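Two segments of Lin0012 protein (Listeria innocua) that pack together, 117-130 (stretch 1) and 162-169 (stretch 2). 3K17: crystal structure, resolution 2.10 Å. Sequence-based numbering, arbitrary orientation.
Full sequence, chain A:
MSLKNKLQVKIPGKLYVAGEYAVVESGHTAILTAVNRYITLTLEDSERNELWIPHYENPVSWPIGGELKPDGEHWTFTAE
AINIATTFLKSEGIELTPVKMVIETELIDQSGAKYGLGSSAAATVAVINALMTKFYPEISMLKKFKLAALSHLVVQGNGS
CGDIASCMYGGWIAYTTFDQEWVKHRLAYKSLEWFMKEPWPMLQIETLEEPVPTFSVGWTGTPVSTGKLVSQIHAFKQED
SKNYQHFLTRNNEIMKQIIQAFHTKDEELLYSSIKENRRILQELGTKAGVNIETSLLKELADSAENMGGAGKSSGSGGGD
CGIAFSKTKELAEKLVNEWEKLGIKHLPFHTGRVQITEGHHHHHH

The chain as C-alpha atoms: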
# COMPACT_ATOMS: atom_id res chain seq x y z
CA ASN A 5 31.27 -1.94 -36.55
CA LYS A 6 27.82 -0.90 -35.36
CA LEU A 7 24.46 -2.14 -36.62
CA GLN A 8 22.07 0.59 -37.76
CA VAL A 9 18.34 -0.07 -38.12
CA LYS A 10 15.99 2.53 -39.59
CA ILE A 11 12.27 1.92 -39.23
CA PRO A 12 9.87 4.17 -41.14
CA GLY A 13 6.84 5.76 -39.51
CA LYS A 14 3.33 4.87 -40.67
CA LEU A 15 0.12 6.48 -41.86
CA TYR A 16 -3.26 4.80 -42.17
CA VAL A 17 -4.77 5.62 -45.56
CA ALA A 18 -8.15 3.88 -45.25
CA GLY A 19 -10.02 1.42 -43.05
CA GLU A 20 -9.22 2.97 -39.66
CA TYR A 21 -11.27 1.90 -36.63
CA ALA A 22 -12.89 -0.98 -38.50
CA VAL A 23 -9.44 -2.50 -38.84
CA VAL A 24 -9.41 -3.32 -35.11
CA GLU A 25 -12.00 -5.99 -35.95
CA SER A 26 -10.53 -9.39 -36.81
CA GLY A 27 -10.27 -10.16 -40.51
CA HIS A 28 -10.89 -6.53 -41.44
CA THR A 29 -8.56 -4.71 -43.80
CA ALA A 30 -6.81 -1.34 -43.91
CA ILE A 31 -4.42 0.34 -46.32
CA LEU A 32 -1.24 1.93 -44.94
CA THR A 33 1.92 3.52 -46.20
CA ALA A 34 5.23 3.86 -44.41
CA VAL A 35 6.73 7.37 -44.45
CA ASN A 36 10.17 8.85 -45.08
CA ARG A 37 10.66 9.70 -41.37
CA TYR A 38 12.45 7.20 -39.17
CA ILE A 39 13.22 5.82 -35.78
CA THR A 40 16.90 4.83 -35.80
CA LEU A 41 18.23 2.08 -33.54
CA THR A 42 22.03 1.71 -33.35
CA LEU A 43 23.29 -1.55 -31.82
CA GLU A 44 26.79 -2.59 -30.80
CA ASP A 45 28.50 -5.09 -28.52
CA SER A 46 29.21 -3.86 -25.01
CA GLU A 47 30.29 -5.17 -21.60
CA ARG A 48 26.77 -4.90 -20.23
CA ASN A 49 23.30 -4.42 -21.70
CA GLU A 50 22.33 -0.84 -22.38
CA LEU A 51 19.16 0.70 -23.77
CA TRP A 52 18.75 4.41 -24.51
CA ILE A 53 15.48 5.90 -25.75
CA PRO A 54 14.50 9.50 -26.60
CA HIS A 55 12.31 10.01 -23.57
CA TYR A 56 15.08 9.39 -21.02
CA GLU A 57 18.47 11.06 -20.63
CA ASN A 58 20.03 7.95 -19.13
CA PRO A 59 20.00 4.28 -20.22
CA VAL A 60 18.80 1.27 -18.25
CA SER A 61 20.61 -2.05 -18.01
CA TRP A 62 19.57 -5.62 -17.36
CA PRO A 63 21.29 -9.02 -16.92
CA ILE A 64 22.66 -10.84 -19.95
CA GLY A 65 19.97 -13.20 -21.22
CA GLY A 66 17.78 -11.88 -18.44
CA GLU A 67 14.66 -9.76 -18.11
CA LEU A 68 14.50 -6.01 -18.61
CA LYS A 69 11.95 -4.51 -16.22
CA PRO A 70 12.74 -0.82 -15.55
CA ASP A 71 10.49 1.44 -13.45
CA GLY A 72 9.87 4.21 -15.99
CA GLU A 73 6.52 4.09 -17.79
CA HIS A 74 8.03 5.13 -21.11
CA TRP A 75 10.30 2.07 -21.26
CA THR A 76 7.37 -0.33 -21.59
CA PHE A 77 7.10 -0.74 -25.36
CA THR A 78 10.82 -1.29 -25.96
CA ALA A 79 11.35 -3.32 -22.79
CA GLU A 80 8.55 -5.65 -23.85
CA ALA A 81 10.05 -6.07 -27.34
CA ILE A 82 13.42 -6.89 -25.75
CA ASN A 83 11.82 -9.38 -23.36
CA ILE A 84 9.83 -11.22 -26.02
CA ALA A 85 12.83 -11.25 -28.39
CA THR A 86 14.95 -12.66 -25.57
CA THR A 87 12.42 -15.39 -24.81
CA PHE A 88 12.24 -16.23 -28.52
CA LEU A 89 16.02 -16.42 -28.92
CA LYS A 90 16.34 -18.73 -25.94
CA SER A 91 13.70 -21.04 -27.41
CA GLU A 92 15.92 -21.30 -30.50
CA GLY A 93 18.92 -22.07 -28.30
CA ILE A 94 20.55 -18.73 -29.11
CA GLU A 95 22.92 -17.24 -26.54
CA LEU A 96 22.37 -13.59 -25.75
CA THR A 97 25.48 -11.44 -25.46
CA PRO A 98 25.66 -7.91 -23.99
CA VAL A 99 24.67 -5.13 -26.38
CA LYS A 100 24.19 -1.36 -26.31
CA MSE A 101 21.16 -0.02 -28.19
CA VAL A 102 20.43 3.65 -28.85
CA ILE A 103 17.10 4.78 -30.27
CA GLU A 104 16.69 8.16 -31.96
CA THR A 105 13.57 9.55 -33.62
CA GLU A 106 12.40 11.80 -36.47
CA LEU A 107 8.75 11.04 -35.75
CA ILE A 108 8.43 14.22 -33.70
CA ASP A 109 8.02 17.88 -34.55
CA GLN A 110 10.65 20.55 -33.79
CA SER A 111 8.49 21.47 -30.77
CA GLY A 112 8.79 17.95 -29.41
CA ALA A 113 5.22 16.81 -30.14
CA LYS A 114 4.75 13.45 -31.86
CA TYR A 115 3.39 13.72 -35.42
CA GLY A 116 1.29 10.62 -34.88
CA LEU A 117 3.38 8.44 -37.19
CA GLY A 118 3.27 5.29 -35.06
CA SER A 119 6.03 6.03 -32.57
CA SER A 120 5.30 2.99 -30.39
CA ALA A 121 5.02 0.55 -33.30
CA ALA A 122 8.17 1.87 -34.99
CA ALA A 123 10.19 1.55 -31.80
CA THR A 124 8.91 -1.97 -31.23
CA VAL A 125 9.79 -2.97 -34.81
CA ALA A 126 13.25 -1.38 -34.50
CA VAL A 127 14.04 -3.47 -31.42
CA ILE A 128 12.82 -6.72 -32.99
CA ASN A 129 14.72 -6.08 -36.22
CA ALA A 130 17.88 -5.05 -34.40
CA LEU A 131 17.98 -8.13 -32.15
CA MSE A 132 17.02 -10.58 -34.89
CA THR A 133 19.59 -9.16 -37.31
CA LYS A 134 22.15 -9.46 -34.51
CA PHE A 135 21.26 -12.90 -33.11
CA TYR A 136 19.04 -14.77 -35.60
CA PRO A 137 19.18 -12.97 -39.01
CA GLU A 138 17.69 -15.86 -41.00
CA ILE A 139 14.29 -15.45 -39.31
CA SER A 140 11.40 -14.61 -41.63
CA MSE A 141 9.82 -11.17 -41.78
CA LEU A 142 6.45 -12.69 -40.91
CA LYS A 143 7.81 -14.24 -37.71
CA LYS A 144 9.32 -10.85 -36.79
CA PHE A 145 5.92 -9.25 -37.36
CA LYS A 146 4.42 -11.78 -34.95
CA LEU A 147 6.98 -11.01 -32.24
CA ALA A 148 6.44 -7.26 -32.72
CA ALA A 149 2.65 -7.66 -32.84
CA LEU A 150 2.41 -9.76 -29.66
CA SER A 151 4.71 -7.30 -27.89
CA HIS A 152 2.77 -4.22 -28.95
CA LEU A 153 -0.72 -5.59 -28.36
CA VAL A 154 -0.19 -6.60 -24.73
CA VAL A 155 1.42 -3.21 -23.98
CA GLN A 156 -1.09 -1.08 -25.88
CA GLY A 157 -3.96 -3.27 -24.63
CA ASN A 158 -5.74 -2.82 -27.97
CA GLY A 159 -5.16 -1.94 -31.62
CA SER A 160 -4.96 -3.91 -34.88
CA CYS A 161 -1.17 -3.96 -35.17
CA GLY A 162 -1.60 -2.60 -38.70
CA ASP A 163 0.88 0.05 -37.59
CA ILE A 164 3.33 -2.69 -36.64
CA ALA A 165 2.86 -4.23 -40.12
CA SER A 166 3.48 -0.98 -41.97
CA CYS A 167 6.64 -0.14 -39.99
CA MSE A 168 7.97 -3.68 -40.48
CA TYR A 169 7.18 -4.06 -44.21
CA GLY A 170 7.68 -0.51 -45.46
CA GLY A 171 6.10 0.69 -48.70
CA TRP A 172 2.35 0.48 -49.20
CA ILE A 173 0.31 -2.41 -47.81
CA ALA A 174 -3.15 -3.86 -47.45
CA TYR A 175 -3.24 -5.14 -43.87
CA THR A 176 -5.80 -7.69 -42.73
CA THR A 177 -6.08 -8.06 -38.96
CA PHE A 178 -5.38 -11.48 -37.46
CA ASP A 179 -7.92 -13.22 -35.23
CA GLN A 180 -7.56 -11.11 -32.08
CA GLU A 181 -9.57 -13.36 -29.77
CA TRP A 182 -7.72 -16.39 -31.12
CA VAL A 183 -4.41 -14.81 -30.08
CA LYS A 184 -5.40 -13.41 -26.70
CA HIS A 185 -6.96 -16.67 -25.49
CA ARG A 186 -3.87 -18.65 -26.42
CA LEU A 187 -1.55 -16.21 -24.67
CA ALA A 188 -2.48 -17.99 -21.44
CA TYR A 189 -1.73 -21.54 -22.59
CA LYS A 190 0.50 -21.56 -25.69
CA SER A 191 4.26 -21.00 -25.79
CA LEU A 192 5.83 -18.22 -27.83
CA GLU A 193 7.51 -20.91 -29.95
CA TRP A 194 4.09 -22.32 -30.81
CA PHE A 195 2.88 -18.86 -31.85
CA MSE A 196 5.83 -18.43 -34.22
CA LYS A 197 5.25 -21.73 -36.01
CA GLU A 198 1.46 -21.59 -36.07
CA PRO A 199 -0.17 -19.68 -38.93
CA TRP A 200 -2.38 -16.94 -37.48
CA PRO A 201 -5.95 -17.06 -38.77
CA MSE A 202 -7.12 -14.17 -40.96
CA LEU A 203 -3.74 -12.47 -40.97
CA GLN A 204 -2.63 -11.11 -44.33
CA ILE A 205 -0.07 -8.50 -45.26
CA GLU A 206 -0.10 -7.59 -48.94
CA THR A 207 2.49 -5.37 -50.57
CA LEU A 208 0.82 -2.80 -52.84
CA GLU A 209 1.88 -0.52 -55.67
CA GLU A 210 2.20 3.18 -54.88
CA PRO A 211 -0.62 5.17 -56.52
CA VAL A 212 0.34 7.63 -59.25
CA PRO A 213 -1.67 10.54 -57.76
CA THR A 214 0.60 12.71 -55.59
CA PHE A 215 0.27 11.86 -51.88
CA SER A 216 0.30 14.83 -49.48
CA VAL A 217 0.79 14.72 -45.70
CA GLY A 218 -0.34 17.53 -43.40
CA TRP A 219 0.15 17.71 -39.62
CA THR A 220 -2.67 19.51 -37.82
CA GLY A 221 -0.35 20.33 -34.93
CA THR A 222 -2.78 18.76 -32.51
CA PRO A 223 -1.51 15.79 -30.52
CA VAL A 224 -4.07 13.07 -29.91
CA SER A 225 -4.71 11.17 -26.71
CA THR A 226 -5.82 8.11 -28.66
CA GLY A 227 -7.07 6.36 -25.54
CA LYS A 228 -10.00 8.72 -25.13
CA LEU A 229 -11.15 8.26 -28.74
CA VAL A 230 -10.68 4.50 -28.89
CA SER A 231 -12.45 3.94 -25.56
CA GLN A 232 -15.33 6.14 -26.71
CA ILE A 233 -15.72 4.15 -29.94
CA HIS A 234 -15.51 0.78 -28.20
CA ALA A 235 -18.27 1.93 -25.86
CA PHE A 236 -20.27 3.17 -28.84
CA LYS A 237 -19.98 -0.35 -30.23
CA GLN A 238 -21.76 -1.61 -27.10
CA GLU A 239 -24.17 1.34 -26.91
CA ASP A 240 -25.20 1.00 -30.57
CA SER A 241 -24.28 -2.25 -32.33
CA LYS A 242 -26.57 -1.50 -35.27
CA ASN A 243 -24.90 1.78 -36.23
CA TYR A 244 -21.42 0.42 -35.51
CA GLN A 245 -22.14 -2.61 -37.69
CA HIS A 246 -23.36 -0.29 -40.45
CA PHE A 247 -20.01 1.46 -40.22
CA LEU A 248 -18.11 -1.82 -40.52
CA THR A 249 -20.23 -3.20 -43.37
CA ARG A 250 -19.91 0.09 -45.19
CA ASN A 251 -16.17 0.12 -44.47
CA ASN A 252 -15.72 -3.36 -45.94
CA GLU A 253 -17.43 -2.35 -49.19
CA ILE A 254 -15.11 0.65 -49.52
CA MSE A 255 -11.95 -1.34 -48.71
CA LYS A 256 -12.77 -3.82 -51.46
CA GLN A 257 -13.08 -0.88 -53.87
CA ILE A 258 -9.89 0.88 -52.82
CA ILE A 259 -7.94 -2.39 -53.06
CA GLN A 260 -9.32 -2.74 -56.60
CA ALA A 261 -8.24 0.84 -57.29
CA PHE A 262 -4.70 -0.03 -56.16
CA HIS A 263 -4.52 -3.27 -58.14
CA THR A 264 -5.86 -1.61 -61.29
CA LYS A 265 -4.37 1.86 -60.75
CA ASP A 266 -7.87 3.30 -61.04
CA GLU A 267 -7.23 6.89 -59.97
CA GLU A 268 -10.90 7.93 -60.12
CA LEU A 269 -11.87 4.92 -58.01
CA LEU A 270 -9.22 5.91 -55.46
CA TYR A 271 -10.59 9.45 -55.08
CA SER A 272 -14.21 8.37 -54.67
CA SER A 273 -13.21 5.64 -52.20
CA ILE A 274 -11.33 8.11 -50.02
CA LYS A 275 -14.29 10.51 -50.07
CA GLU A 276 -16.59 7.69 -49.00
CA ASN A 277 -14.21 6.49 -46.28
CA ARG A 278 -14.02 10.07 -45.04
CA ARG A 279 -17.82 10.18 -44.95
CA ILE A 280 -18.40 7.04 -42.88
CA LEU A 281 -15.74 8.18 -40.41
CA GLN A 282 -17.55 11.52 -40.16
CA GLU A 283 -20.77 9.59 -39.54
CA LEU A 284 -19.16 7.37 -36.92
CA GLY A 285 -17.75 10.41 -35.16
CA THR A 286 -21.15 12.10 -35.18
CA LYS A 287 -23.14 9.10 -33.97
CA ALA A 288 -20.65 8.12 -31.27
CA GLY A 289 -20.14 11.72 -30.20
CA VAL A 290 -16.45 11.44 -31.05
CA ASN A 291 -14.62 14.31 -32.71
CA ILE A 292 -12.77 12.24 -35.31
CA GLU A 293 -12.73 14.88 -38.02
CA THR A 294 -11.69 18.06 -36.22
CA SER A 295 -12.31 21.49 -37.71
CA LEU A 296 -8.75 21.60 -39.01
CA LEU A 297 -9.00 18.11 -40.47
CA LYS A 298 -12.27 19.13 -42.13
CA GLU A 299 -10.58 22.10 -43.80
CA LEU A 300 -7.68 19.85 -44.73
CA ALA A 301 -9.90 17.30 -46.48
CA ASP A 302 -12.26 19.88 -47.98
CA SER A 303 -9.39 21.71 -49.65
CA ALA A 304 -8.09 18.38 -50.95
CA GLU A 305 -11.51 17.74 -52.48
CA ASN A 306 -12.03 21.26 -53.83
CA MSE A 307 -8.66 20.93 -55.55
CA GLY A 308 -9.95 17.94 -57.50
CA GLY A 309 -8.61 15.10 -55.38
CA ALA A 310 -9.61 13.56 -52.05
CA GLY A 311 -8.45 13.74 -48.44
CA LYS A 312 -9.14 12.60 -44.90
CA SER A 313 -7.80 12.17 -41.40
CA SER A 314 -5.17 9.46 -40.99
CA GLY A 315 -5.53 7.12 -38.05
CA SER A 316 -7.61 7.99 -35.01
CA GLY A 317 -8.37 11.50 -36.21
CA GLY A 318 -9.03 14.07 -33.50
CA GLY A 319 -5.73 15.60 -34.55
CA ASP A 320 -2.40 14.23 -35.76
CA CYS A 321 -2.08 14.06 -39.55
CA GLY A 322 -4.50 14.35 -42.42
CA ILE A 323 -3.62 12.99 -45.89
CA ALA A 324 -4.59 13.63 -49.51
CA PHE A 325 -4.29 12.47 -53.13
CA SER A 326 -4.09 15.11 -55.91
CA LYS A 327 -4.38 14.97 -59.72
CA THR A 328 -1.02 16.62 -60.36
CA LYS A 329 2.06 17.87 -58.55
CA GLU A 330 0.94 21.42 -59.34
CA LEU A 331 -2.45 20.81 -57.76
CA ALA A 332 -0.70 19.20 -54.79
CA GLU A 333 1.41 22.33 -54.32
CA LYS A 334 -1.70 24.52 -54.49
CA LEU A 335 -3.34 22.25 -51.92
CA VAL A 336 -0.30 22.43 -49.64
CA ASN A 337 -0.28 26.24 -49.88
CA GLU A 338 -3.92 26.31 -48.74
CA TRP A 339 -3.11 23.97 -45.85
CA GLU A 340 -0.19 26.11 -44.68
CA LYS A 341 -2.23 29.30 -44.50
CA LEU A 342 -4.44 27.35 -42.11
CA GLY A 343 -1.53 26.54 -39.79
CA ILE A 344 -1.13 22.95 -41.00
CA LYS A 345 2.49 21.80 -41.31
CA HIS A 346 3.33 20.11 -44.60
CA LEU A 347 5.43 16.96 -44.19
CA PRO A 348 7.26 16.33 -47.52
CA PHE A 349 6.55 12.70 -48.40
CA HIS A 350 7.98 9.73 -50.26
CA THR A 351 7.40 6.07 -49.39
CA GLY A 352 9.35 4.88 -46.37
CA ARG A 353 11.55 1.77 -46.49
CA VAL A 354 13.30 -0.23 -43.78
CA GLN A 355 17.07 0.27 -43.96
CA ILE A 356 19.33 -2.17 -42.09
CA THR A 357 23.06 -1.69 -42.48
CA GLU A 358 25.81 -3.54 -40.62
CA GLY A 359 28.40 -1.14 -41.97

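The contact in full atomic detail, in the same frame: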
# COMPACT_ATOMS: atom_id res chain seq x y z
N LEU A 117 2.91 9.33 -36.14
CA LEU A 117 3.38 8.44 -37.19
C LEU A 117 3.67 7.02 -36.71
O LEU A 117 4.42 6.29 -37.35
CB LEU A 117 4.62 9.06 -37.84
CG LEU A 117 4.28 10.41 -38.48
CD1 LEU A 117 5.51 11.14 -38.99
CD2 LEU A 117 3.29 10.16 -39.61
N GLY A 118 3.07 6.64 -35.58
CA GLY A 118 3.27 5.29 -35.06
C GLY A 118 4.53 5.12 -34.23
O GLY A 118 5.21 4.10 -34.33
N SER A 119 4.83 6.10 -33.39
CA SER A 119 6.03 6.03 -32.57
C SER A 119 6.22 4.72 -31.82
O SER A 119 7.30 4.15 -31.86
CB SER A 119 6.06 7.20 -31.58
OG SER A 119 6.21 8.43 -32.27
N SER A 120 5.18 4.23 -31.15
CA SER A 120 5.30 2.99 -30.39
C SER A 120 5.54 1.76 -31.27
O SER A 120 6.36 0.90 -30.95
CB SER A 120 4.07 2.77 -29.49
OG SER A 120 2.87 2.61 -30.25
N ALA A 121 4.84 1.68 -32.39
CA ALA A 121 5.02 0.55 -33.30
C ALA A 121 6.43 0.58 -33.91
O ALA A 121 7.12 -0.44 -33.94
CB ALA A 121 3.98 0.61 -34.41
N ALA A 122 6.85 1.75 -34.37
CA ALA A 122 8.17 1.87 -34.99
C ALA A 122 9.30 1.48 -34.05
O ALA A 122 10.27 0.83 -34.45
CB ALA A 122 8.37 3.29 -35.51
N ALA A 123 9.17 1.88 -32.79
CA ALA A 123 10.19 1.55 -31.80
C ALA A 123 10.21 0.04 -31.58
O ALA A 123 11.27 -0.59 -31.52
CB ALA A 123 9.91 2.29 -30.48
N THR A 124 9.03 -0.54 -31.44
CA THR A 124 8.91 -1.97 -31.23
C THR A 124 9.58 -2.73 -32.40
O THR A 124 10.39 -3.64 -32.19
CB THR A 124 7.43 -2.39 -31.14
OG1 THR A 124 6.82 -1.72 -30.03
CG2 THR A 124 7.31 -3.89 -30.95
N VAL A 125 9.24 -2.34 -33.62
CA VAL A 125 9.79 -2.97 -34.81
C VAL A 125 11.31 -2.79 -34.91
O VAL A 125 12.02 -3.69 -35.36
CB VAL A 125 9.10 -2.42 -36.10
CG1 VAL A 125 9.84 -2.87 -37.36
CG2 VAL A 125 7.66 -2.92 -36.15
N ALA A 126 11.82 -1.64 -34.46
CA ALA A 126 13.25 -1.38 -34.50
C ALA A 126 13.98 -2.35 -33.56
O ALA A 126 15.03 -2.90 -33.92
CB ALA A 126 13.55 0.08 -34.10
N VAL A 127 13.43 -2.56 -32.37
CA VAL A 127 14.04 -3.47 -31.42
C VAL A 127 14.05 -4.90 -31.97
O VAL A 127 15.08 -5.58 -31.94
CB VAL A 127 13.29 -3.44 -30.06
CG1 VAL A 127 13.75 -4.60 -29.16
CG2 VAL A 127 13.55 -2.09 -29.36
N ILE A 128 12.90 -5.36 -32.47
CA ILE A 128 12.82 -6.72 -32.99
C ILE A 128 13.80 -6.91 -34.15
O ILE A 128 14.55 -7.89 -34.18
CB ILE A 128 11.38 -7.06 -33.46
CG1 ILE A 128 10.41 -7.02 -32.27
CG2 ILE A 128 11.36 -8.45 -34.15
CD1 ILE A 128 10.77 -7.95 -31.12
N ASN A 129 13.81 -5.97 -35.09
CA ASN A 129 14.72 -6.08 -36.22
C ASN A 129 16.18 -6.04 -35.80
O ASN A 129 16.99 -6.81 -36.32
CB ASN A 129 14.47 -4.98 -37.24
CG ASN A 129 13.50 -5.41 -38.31
OD1 ASN A 129 13.39 -6.59 -38.61
ND2 ASN A 129 12.81 -4.45 -38.92
N ALA A 130 16.51 -5.15 -34.87
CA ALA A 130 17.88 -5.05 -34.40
C ALA A 130 18.38 -6.32 -33.71
O ALA A 130 19.50 -6.76 -33.96
CB ALA A 130 18.03 -3.86 -33.45
N GLY A 162 -1.80 -2.96 -37.30
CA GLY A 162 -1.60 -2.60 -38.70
C GLY A 162 -0.41 -1.65 -38.75
O GLY A 162 0.33 -1.60 -39.74
N ASP A 163 -0.23 -0.88 -37.67
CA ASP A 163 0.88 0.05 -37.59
C ASP A 163 2.18 -0.74 -37.52
O ASP A 163 3.17 -0.38 -38.15
CB ASP A 163 0.75 1.00 -36.38
CG ASP A 163 0.43 0.27 -35.08
OD1 ASP A 163 0.26 -0.97 -35.07
OD2 ASP A 163 0.35 0.97 -34.05
N ILE A 164 2.17 -1.83 -36.75
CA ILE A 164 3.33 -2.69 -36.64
C ILE A 164 3.68 -3.24 -38.04
O ILE A 164 4.84 -3.26 -38.44
CB ILE A 164 3.04 -3.89 -35.69
CG1 ILE A 164 2.98 -3.41 -34.23
CG2 ILE A 164 4.09 -4.96 -35.86
CD1 ILE A 164 4.28 -2.85 -33.70
N ALA A 165 2.66 -3.66 -38.78
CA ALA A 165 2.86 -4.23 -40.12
C ALA A 165 3.51 -3.23 -41.08
O ALA A 165 4.48 -3.56 -41.77
CB ALA A 165 1.52 -4.70 -40.70
N SER A 166 2.98 -2.02 -41.10
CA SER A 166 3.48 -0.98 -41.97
C SER A 166 4.93 -0.62 -41.67
O SER A 166 5.73 -0.47 -42.58
CB SER A 166 2.59 0.26 -41.88
OG SER A 166 3.09 1.31 -42.68
N CYS A 167 5.26 -0.48 -40.38
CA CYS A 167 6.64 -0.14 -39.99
C CYS A 167 7.61 -1.27 -40.35
O CYS A 167 8.74 -1.02 -40.77
CB CYS A 167 6.70 0.14 -38.48
SG CYS A 167 5.76 1.61 -38.00
N MSE A 168 7.16 -2.50 -40.18
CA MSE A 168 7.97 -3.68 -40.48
C MSE A 168 8.20 -3.91 -41.98
O MSE A 168 9.33 -4.14 -42.42
CB MSE A 168 7.30 -4.91 -39.87
CG MSE A 168 7.98 -6.24 -40.16
SE MSE A 168 9.67 -6.42 -39.26
CE MSE A 168 8.98 -6.81 -37.47
N TYR A 169 7.13 -3.82 -42.76
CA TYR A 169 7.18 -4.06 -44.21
C TYR A 169 7.58 -2.89 -45.10
O TYR A 169 8.11 -3.10 -46.19
CB TYR A 169 5.83 -4.61 -44.69
CG TYR A 169 5.59 -6.05 -44.31
CD1 TYR A 169 5.53 -6.44 -42.98
CD2 TYR A 169 5.47 -7.03 -45.29
CE1 TYR A 169 5.37 -7.77 -42.62
CE2 TYR A 169 5.32 -8.37 -44.95
CZ TYR A 169 5.27 -8.74 -43.62
OH TYR A 169 5.14 -10.06 -43.28
O HOH W 1 2.20 3.11 -32.81
O HOH W 2 11.79 -5.27 -41.68

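The contact is a helix-on-helix packing in which small side chains on one side let the other come close. The axes of helix 119-130 and helix 162-169 approach to 8.5 Å with a signed crossing angle of -51°, and the two stretches together bury 445 Å². No direct hydrogen bond crosses between them, so shape carries most of the evidence.

The tightest point lies at Ala121, whose CA is 5.0 Å from the CA of Ile164. Its CA-to-CB bond points toward the second helix, but a lone methyl leaves room for the partner side chains to come in around it. The CA-to-CB bond of Ile164 points sideways to stretch 1, but with chi1 and chi2 both m its end comes nearer: CD1 reaches 3.5 Å from both CA and CB of Ala121 and lies 4.1 Å from CB of Thr124. The Ala121 methyl in turn sits 3.6 Å from CG of Asp163 and 4.1 Å from SG of Cys167, so it fills a hollow lined by three residues of stretch 2.

Cys167 is the next bump. Pointing toward stretch 1 with chi1 m, it places SG 3.8 Å from the backbone N of Ala122 and 4.0 Å from the CB of Ala122. Gly118, at the N-cap position, would direct an ideal CB toward stretch 2, 4.1 Å from SG of Cys167 and 4.2 Å from CB of Asp163, without a clash there; its backbone angles (84/41) by themselves call for glycine, since a CB would be jammed against the carbonyl O of Leu117.

One turn on, Val125 is the matching projection from stretch 1. Its CG2 lies 3.6 Å from the carbonyl O of Ile164, 4.1 Å from CG2 of Ile164 and 4.0 Å from CB of Cys167, while CG1 lies 3.7 Å from CA of Met168. This valine thus sits among three residues, close to backbone as well as side chains.

Met168, present as selenomethionine, closes the far end. Its chain bends through chi1 t, chi2 p and chi3 p, putting SE 4.0 Å from CG1 of Val125 and 3.7 Å from ND2 of Asn129; its CE touches CG2 of Ile128 more loosely, at 4.4 Å.

Water supplies polar links near both ends. Water 1 accepts from N of Ala121 (3.0 Å) and donates to OD2 of Asp163 (3.1 Å), bridging the start of helix 119-130 to the aspartate. Water 2 accepts from ND2 of Asn129 (3.1 Å) and donates to O of Met168 (2.8 Å), joining the helices beyond the apolar center.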